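Local coordinates for AA10A (PDB 5UIZ), which probably oxidises cellulose with a bound copper ion, as a lytic polysaccharide monooxygenase of family AA10, at residues P192-S195 / G196-V200; T128-N131 / N132-I136; L110-G113 / G114-R117. All coordinates share one frame; numbering follows the deposited sequence.

In the fold
Along the chain the order is contact 3, contact 2, contact 1. Contacts 1 and 2 are neighbours, their centres 9 Å apart, at one end of the beta-sandwich. The first part of strand 198-206 of the mixed sheet lies in contact 1, and contact 2 joins strand 128-130 of that sheet to strand 133-140 of the three-stranded one. They touch through a probable hydrogen bond from N132 ND2 to R194 O (3.0 Å) and through V200 packing on F134. Contact 3 lies across the chain's centre, its centre 27 to 28 Å from theirs, in the helical region before strand 128-130. Its E112 side chain is about 10 Å from the copper ion; contacts 1 and 2 lie away from the metal site.

Contact 1 of 3, residues P192-S195 / G196-V200; sequences PNRS and GRHVV
R194 crosses H198 at about a right angle and lays its aliphatic part over one face of the imidazole. The evidence for a CH-pi contact is the position of R194 CG, 4.1 Å from the H198 ring centroid and 21° off the ring normal, displaced toward the rim. The guanidinium does not stack on the ring, since the two planes are 64° apart. Two torsions account for this: chi1 of R194 (-78°) sets CG beside the backbone N, and a bend at chi2 carries the far end of the chain back toward P192. There NH1 donates to P192 O at 2.7 Å, approaching in the carbonyl plane, while NE bonds to T154 O and NH2 to V153 O, so all three guanidinium nitrogens are engaged. Cut back to an alanine, this position would probably leave the H198 face without its aliphatic cover and take the guanidinium donors away from the carbonyls of P192, V153 and T154. S195 O approaches the imidazole at the ring edge, 3.5 Å from H198 NE2. The rotation of the ring is fixed by ND1 bonding to T154 OG1 and NE2 to Q156 OE1, which also receives S195 N. Water 1 donates to S195 O (2.6 Å) and to R197 O (2.8 Å), bridging across G196, just where the chain turns its corner at R197. G196 has a positive phi, and a side chain on it would clash with S195 O. The turn hands the chain on from strand 184-190 to strand 198-206, where H198 pairs with V219 of strand 211-221, a connection between two sheets characteristic of the immunoglobulin-like beta-sandwich of AA10 monooxygenases.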
loop_
_atom_site.group_PDB
_atom_site.type_symbol
_atom_site.label_atom_id
_atom_site.label_comp_id
_atom_site.label_asym_id
_atom_site.label_seq_id
_atom_site.Cartn_x
_atom_site.Cartn_y
_atom_site.Cartn_z
ATOM N N PRO A 192 12.152 -7.724 -11.028
ATOM C CA PRO A 192 13.466 -8.302 -11.296
ATOM C C PRO A 192 14.551 -7.707 -10.420
ATOM O O PRO A 192 14.426 -6.558 -10.010
ATOM C CB PRO A 192 13.743 -7.909 -12.747
ATOM C CG PRO A 192 12.867 -6.713 -13.001
ATOM C CD PRO A 192 11.643 -6.915 -12.153
ATOM N N ASN A 193 15.599 -8.485 -10.160
ATOM C CA ASN A 193 16.830 -7.979 -9.546
ATOM C C ASN A 193 16.614 -7.394 -8.140
ATOM O O ASN A 193 17.191 -6.360 -7.801
ATOM C CB ASN A 193 17.508 -6.942 -10.474
ATOM C CG ASN A 193 17.830 -7.513 -11.841
ATOM O OD1 ASN A 193 18.434 -8.570 -11.930
ATOM N ND2 ASN A 193 17.411 -6.826 -12.909
ATOM N N ARG A 194 15.766 -8.043 -7.350
ATOM C CA ARG A 194 15.472 -7.605 -6.004
ATOM C C ARG A 194 15.649 -8.707 -5.006
ATOM O O ARG A 194 15.261 -9.855 -5.223
ATOM C CB ARG A 194 14.075 -7.018 -5.908
ATOM C CG ARG A 194 14.044 -5.587 -6.476
ATOM C CD ARG A 194 12.794 -5.372 -7.217
ATOM N NE ARG A 194 12.588 -3.988 -7.638
ATOM C CZ ARG A 194 12.594 -3.541 -8.882
ATOM N NH1 ARG A 194 12.852 -4.323 -9.932
ATOM N NH2 ARG A 194 12.286 -2.285 -9.093
ATOM N N SER A 195 16.193 -8.309 -3.861
ATOM C CA SER A 195 16.365 -9.227 -2.774
ATOM C C SER A 195 16.163 -8.544 -1.439
ATOM O O SER A 195 16.549 -7.405 -1.279
ATOM C CB SER A 195 17.766 -9.820 -2.893
ATOM O OG SER A 195 17.809 -10.968 -2.091
ATOM N N GLY A 196 15.550 -9.244 -0.503
ATOM C CA GLY A 196 15.351 -8.735 0.846
ATOM C C GLY A 196 14.223 -7.711 0.892
ATOM O O GLY A 196 13.285 -7.775 0.091
ATOM N N ARG A 197 14.329 -6.776 1.819
ATOM C CA ARG A 197 13.216 -5.893 2.214
ATOM C C ARG A 197 12.966 -4.808 1.153
ATOM O O ARG A 197 13.882 -4.081 0.734
ATOM C CB ARG A 197 13.489 -5.242 3.557
ATOM C CG ARG A 197 12.484 -4.153 3.934
ATOM C CD ARG A 197 12.912 -3.411 5.218
ATOM N NE ARG A 197 12.572 -4.147 6.432
ATOM C CZ ARG A 197 11.369 -4.203 6.957
ATOM N NH1 ARG A 197 10.323 -3.596 6.387
ATOM N NH2 ARG A 197 11.191 -4.868 8.091
ATOM N N HIS A 198 11.709 -4.711 0.733
ATOM C CA HIS A 198 11.301 -3.752 -0.244
ATOM C C HIS A 198 9.888 -3.267 0.022
ATOM O O HIS A 198 9.168 -3.760 0.921
ATOM C CB HIS A 198 11.397 -4.399 -1.619
ATOM C CG HIS A 198 12.770 -4.394 -2.167
ATOM N ND1 HIS A 198 13.333 -3.267 -2.709
ATOM C CD2 HIS A 198 13.722 -5.359 -2.222
ATOM C CE1 HIS A 198 14.580 -3.537 -3.065
ATOM N NE2 HIS A 198 14.847 -4.792 -2.768
ATOM N N VAL A 199 9.489 -2.317 -0.787
ATOM C CA VAL A 199 8.100 -1.854 -0.824
ATOM C C VAL A 199 7.467 -2.031 -2.191
ATOM O O VAL A 199 8.056 -1.690 -3.191
ATOM C CB VAL A 199 8.030 -0.394 -0.430
ATOM C CG1 VAL A 199 6.591 0.104 -0.365
ATOM C CG2 VAL A 199 8.645 -0.234 0.925
ATOM N N VAL A 200 6.303 -2.631 -2.208
ATOM C CA VAL A 200 5.524 -2.747 -3.408
ATOM C C VAL A 200 4.470 -1.623 -3.288
ATOM O O VAL A 200 3.753 -1.513 -2.285
ATOM C CB VAL A 200 4.828 -4.077 -3.472
ATOM C CG1 VAL A 200 3.921 -4.135 -4.705
ATOM C CG2 VAL A 200 5.827 -5.215 -3.437
HETATM O O HOH W 1 16.334 -5.134 -0.042
#

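Contact 2 of 3, residues T128-N131 / N132-I136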
loop_
_atom_site.group_PDB
_atom_site.type_symbol
_atom_site.label_atom_id
_atom_site.label_comp_id
_atom_site.label_asym_id
_atom_site.label_seq_id
_atom_site.Cartn_x
_atom_site.Cartn_y
_atom_site.Cartn_z
ATOM N N THR A 128 5.635 -9.299 4.151
ATOM C CA THR A 128 5.246 -10.585 3.605
ATOM C C THR A 128 6.416 -11.134 2.757
ATOM O O THR A 128 6.966 -10.423 1.925
ATOM C CB THR A 128 4.031 -10.485 2.682
ATOM O OG1 THR A 128 2.936 -9.868 3.369
ATOM C CG2 THR A 128 3.588 -11.875 2.277
ATOM N N ASP A 129 6.783 -12.392 2.968
ATOM C CA ASP A 129 7.802 -13.054 2.110
ATOM C C ASP A 129 7.216 -13.349 0.720
ATOM O O ASP A 129 6.149 -13.897 0.618
ATOM C CB ASP A 129 8.348 -14.363 2.737
ATOM C CG ASP A 129 9.270 -14.117 3.947
ATOM O OD1 ASP A 129 9.750 -12.989 4.199
ATOM O OD2 ASP A 129 9.522 -15.087 4.675
ATOM N N VAL A 130 7.908 -12.917 -0.336
ATOM C CA VAL A 130 7.499 -13.195 -1.681
ATOM C C VAL A 130 8.716 -13.610 -2.537
ATOM O O VAL A 130 9.845 -13.273 -2.224
ATOM C CB VAL A 130 6.813 -11.989 -2.349
ATOM C CG1 VAL A 130 5.517 -11.632 -1.646
ATOM C CG2 VAL A 130 7.726 -10.763 -2.456
ATOM N N ASN A 131 8.442 -14.290 -3.638
ATOM C CA ASN A 131 9.442 -14.499 -4.671
ATOM C C ASN A 131 9.421 -13.315 -5.576
ATOM O O ASN A 131 8.509 -12.496 -5.509
ATOM C CB ASN A 131 9.183 -15.799 -5.438
ATOM C CG ASN A 131 9.281 -16.993 -4.550
ATOM O OD1 ASN A 131 8.345 -17.740 -4.435
ATOM N ND2 ASN A 131 10.405 -17.144 -3.855
ATOM N N ASN A 132 10.431 -13.241 -6.445
ATOM C CA ASN A 132 10.494 -12.198 -7.464
ATOM C C ASN A 132 9.279 -12.173 -8.339
ATOM O O ASN A 132 8.895 -11.122 -8.795
ATOM C CB ASN A 132 11.788 -12.254 -8.279
ATOM C CG ASN A 132 12.985 -11.837 -7.437
ATOM O OD1 ASN A 132 13.603 -12.672 -6.776
ATOM N ND2 ASN A 132 13.263 -10.530 -7.385
ATOM N N THR A 133 8.640 -13.314 -8.522
ATOM C CA THR A 133 7.362 -13.365 -9.206
ATOM C C THR A 133 6.347 -13.629 -8.128
ATOM O O THR A 133 6.517 -14.572 -7.388
ATOM C CB THR A 133 7.389 -14.461 -10.272
ATOM O OG1 THR A 133 8.309 -14.024 -11.288
ATOM C CG2 THR A 133 6.035 -14.690 -10.867
ATOM N N PHE A 134 5.346 -12.752 -8.004
ATOM C CA PHE A 134 4.339 -12.881 -6.953
ATOM C C PHE A 134 3.017 -12.378 -7.467
ATOM O O PHE A 134 2.955 -11.708 -8.528
ATOM C CB PHE A 134 4.761 -12.154 -5.664
ATOM C CG PHE A 134 4.938 -10.667 -5.820
ATOM C CD1 PHE A 134 6.133 -10.141 -6.288
ATOM C CD2 PHE A 134 3.915 -9.804 -5.501
ATOM C CE1 PHE A 134 6.295 -8.781 -6.464
ATOM C CE2 PHE A 134 4.071 -8.434 -5.682
ATOM C CZ PHE A 134 5.263 -7.923 -6.166
ATOM N N THR A 135 1.972 -12.739 -6.731
ATOM C CA THR A 135 0.585 -12.374 -7.056
ATOM C C THR A 135 0.070 -11.231 -6.180
ATOM O O THR A 135 0.204 -11.213 -4.964
ATOM C CB THR A 135 -0.361 -13.616 -6.940
ATOM O OG1 THR A 135 0.072 -14.623 -7.879
ATOM C CG2 THR A 135 -1.821 -13.253 -7.239
ATOM N N ILE A 136 -0.556 -10.271 -6.829
ATOM C CA ILE A 136 -1.260 -9.235 -6.147
ATOM C C ILE A 136 -2.715 -9.616 -6.100
ATOM O O ILE A 136 -3.331 -9.824 -7.141
ATOM C CB ILE A 136 -1.118 -7.912 -6.865
ATOM C CG1 ILE A 136 0.388 -7.570 -6.994
ATOM C CG2 ILE A 136 -1.966 -6.855 -6.167
ATOM C CD1 ILE A 136 0.843 -6.203 -6.523
HETATM O O HOH W 2 5.786 -15.045 -4.347
HETATM O O HOH W 3 12.622 -15.531 -5.802
#
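V130 and F134 meet first at their beta carbons, V130 CB lying 3.9 Å from F134 CB, and V130 CG2 then reaches F134 CD1 at 4.2 Å. The backbone supplies the second neighbour: N131 O sits near the ring plane at its edge, 3.4 Å from F134 CD1. The ring owes this position to chi1 of F134 (62°), which places CG between the backbone N and the carbonyl carbon. Two waters complete the bend. Water 2 accepts from N131 N at 2.9 Å and donates to T133 O at 3.2 Å, and water 3 accepts from N132 N and, weakly, from N131 ND2. This short connection passes between the two sheets of a beta-sandwich: strand 128-130 runs parallel to strand 211-221 in the mixed sheet, whereas strand 133-140 is the middle strand of the three-stranded antiparallel one. V130 packs on V219 and F221 of its own sheet, whereas F134 touches V189 and V200, one from each sheet. Farther out, the polar residues at and just after the bend are held by the C-terminal end of strand 184-190, with N132 ND2 bonding to A191 O and T133 OG1 to H190 ND1.

Contact 3 of 3, residues L110-G113 / G114-R117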
loop_
_atom_site.group_PDB
_atom_site.type_symbol
_atom_site.label_atom_id
_atom_site.label_comp_id
_atom_site.label_asym_id
_atom_site.label_seq_id
_atom_site.Cartn_x
_atom_site.Cartn_y
_atom_site.Cartn_z
ATOM N N LEU A 110 -1.377 12.481 1.809
ATOM C CA LEU A 110 -2.172 12.954 2.947
ATOM C C LEU A 110 -3.644 13.075 2.663
ATOM O O LEU A 110 -4.314 13.934 3.202
ATOM C CB LEU A 110 -1.619 14.279 3.511
ATOM C CG LEU A 110 -0.124 14.222 3.937
ATOM C CD1 LEU A 110 0.328 15.620 4.409
ATOM C CD2 LEU A 110 0.163 13.193 5.020
ATOM N N THR A 111 -4.183 12.140 1.890
ATOM C CA THR A 111 -5.607 12.157 1.563
ATOM C C THR A 111 -6.451 12.056 2.847
ATOM O O THR A 111 -5.958 11.605 3.889
ATOM C CB THR A 111 -5.939 10.967 0.632
ATOM O OG1 THR A 111 -7.213 11.139 0.021
ATOM C CG2 THR A 111 -5.933 9.633 1.390
ATOM N N GLU A 112 -7.716 12.403 2.739
ATOM C CA GLU A 112 -8.643 12.445 3.861
ATOM C C GLU A 112 -8.099 13.191 5.087
ATOM O O GLU A 112 -8.135 12.678 6.206
ATOM C CB GLU A 112 -9.037 11.028 4.236
ATOM C CG GLU A 112 -9.789 10.307 3.163
ATOM C CD GLU A 112 -11.234 10.835 2.954
ATOM O OE1 GLU A 112 -11.912 10.275 2.062
ATOM O OE2 GLU A 112 -11.709 11.784 3.676
ATOM N N GLY A 113 -7.573 14.395 4.878
ATOM C CA GLY A 113 -7.073 15.203 6.000
ATOM C C GLY A 113 -5.914 14.584 6.775
ATOM O O GLY A 113 -5.796 14.735 7.993
ATOM N N GLY A 114 -5.041 13.875 6.068
ATOM C CA GLY A 114 -3.928 13.208 6.729
ATOM C C GLY A 114 -4.292 11.953 7.464
ATOM O O GLY A 114 -3.505 11.466 8.242
ATOM N N ARG A 115 -5.490 11.420 7.268
ATOM C CA ARG A 115 -5.888 10.210 8.030
ATOM C C ARG A 115 -4.810 9.053 8.022
ATOM O O ARG A 115 -4.554 8.400 9.024
ATOM C CB ARG A 115 -7.216 9.663 7.521
ATOM C CG ARG A 115 -7.599 8.395 8.275
ATOM C CD ARG A 115 -8.822 7.709 7.749
ATOM N NE ARG A 115 -10.015 8.533 7.668
ATOM C CZ ARG A 115 -10.958 8.397 6.710
ATOM N NH1 ARG A 115 -10.872 7.498 5.709
ATOM N NH2 ARG A 115 -12.010 9.202 6.745
ATOM N N TYR A 116 -4.205 8.828 6.868
ATOM C CA TYR A 116 -3.262 7.737 6.686
ATOM C C TYR A 116 -1.823 8.197 6.743
ATOM O O TYR A 116 -0.927 7.497 6.226
ATOM C CB TYR A 116 -3.532 7.072 5.356
ATOM C CG TYR A 116 -4.981 6.633 5.239
ATOM C CD1 TYR A 116 -5.417 5.433 5.814
ATOM C CD2 TYR A 116 -5.897 7.385 4.520
ATOM C CE1 TYR A 116 -6.735 5.007 5.663
ATOM C CE2 TYR A 116 -7.230 6.991 4.424
ATOM C CZ TYR A 116 -7.638 5.791 5.002
ATOM O OH TYR A 116 -8.968 5.373 4.881
ATOM N N ARG A 117 -1.559 9.331 7.378
ATOM C CA ARG A 117 -0.173 9.886 7.346
ATOM C C ARG A 117 0.867 8.988 8.037
ATOM O O ARG A 117 2.052 9.009 7.705
ATOM C CB ARG A 117 -0.147 11.305 7.891
ATOM C CG ARG A 117 -0.265 11.354 9.386
ATOM C CD ARG A 117 -0.519 12.733 9.947
ATOM N NE ARG A 117 -0.606 12.631 11.424
ATOM C CZ ARG A 117 -1.190 13.516 12.245
ATOM N NH1 ARG A 117 -1.783 14.603 11.764
ATOM N NH2 ARG A 117 -1.188 13.315 13.564
HETATM O O HOH W 4 -3.621 10.351 4.372
HETATM O O HOH W 5 -11.593 7.608 2.567
HETATM O O HOH W 6 -3.586 15.068 9.995
#
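T111 O is gripped by three groups: water 4 donates to it at 2.7 Å, and the backbone N-H groups of G114 and R115 add weak bonds. The same water accepts from Y116 N. Stronger backbone bonds flank this oxygen. G114 N reaches L110 O at 3.0 Å, and R115 N reaches E112 O at 3.1 Å; in both, the donor stands above the carbonyl plane, by more than 50°. The backbone is unusual, as phi and psi are positive at E112, G113 and G114, which makes this a brief left-handed helical turn. A type I beta turn from G114 to R117, closed by R117 N to G114 O, overlaps it at G114 and turns the chain again. Both belong to the helical region between strands 38-42 and 128-130, which in AA10 enzymes commonly shapes part of the substrate-facing surface; the E112 side chain is about 7 Å from that of the copper ligand H37 and about 10 Å from the copper ion.

E112 and R115 run side by side, with E112 CB 4.1 Å above the centre of the R115 guanidinium and the carboxylate plane only 10° from parallel to it. E112 OE2 stays 4.0 Å from R115 NH2, well out of that plane, so only charge attraction is implied; water 5 donates to E112 OE1 and accepts a weak bond from R115 NH1. R115 CD lies over one face of the Y116 ring. A bend at chi3 (-55°) turns the guanidinium so that NH1 donates to Y116 OH at 3.0 Å, in its own plane, while that hydroxyl also bonds to N83 O. L110 CD2 packs on CB of R117, and the R117 guanidinium forms a salt bridge through NH2 with D76 OD1.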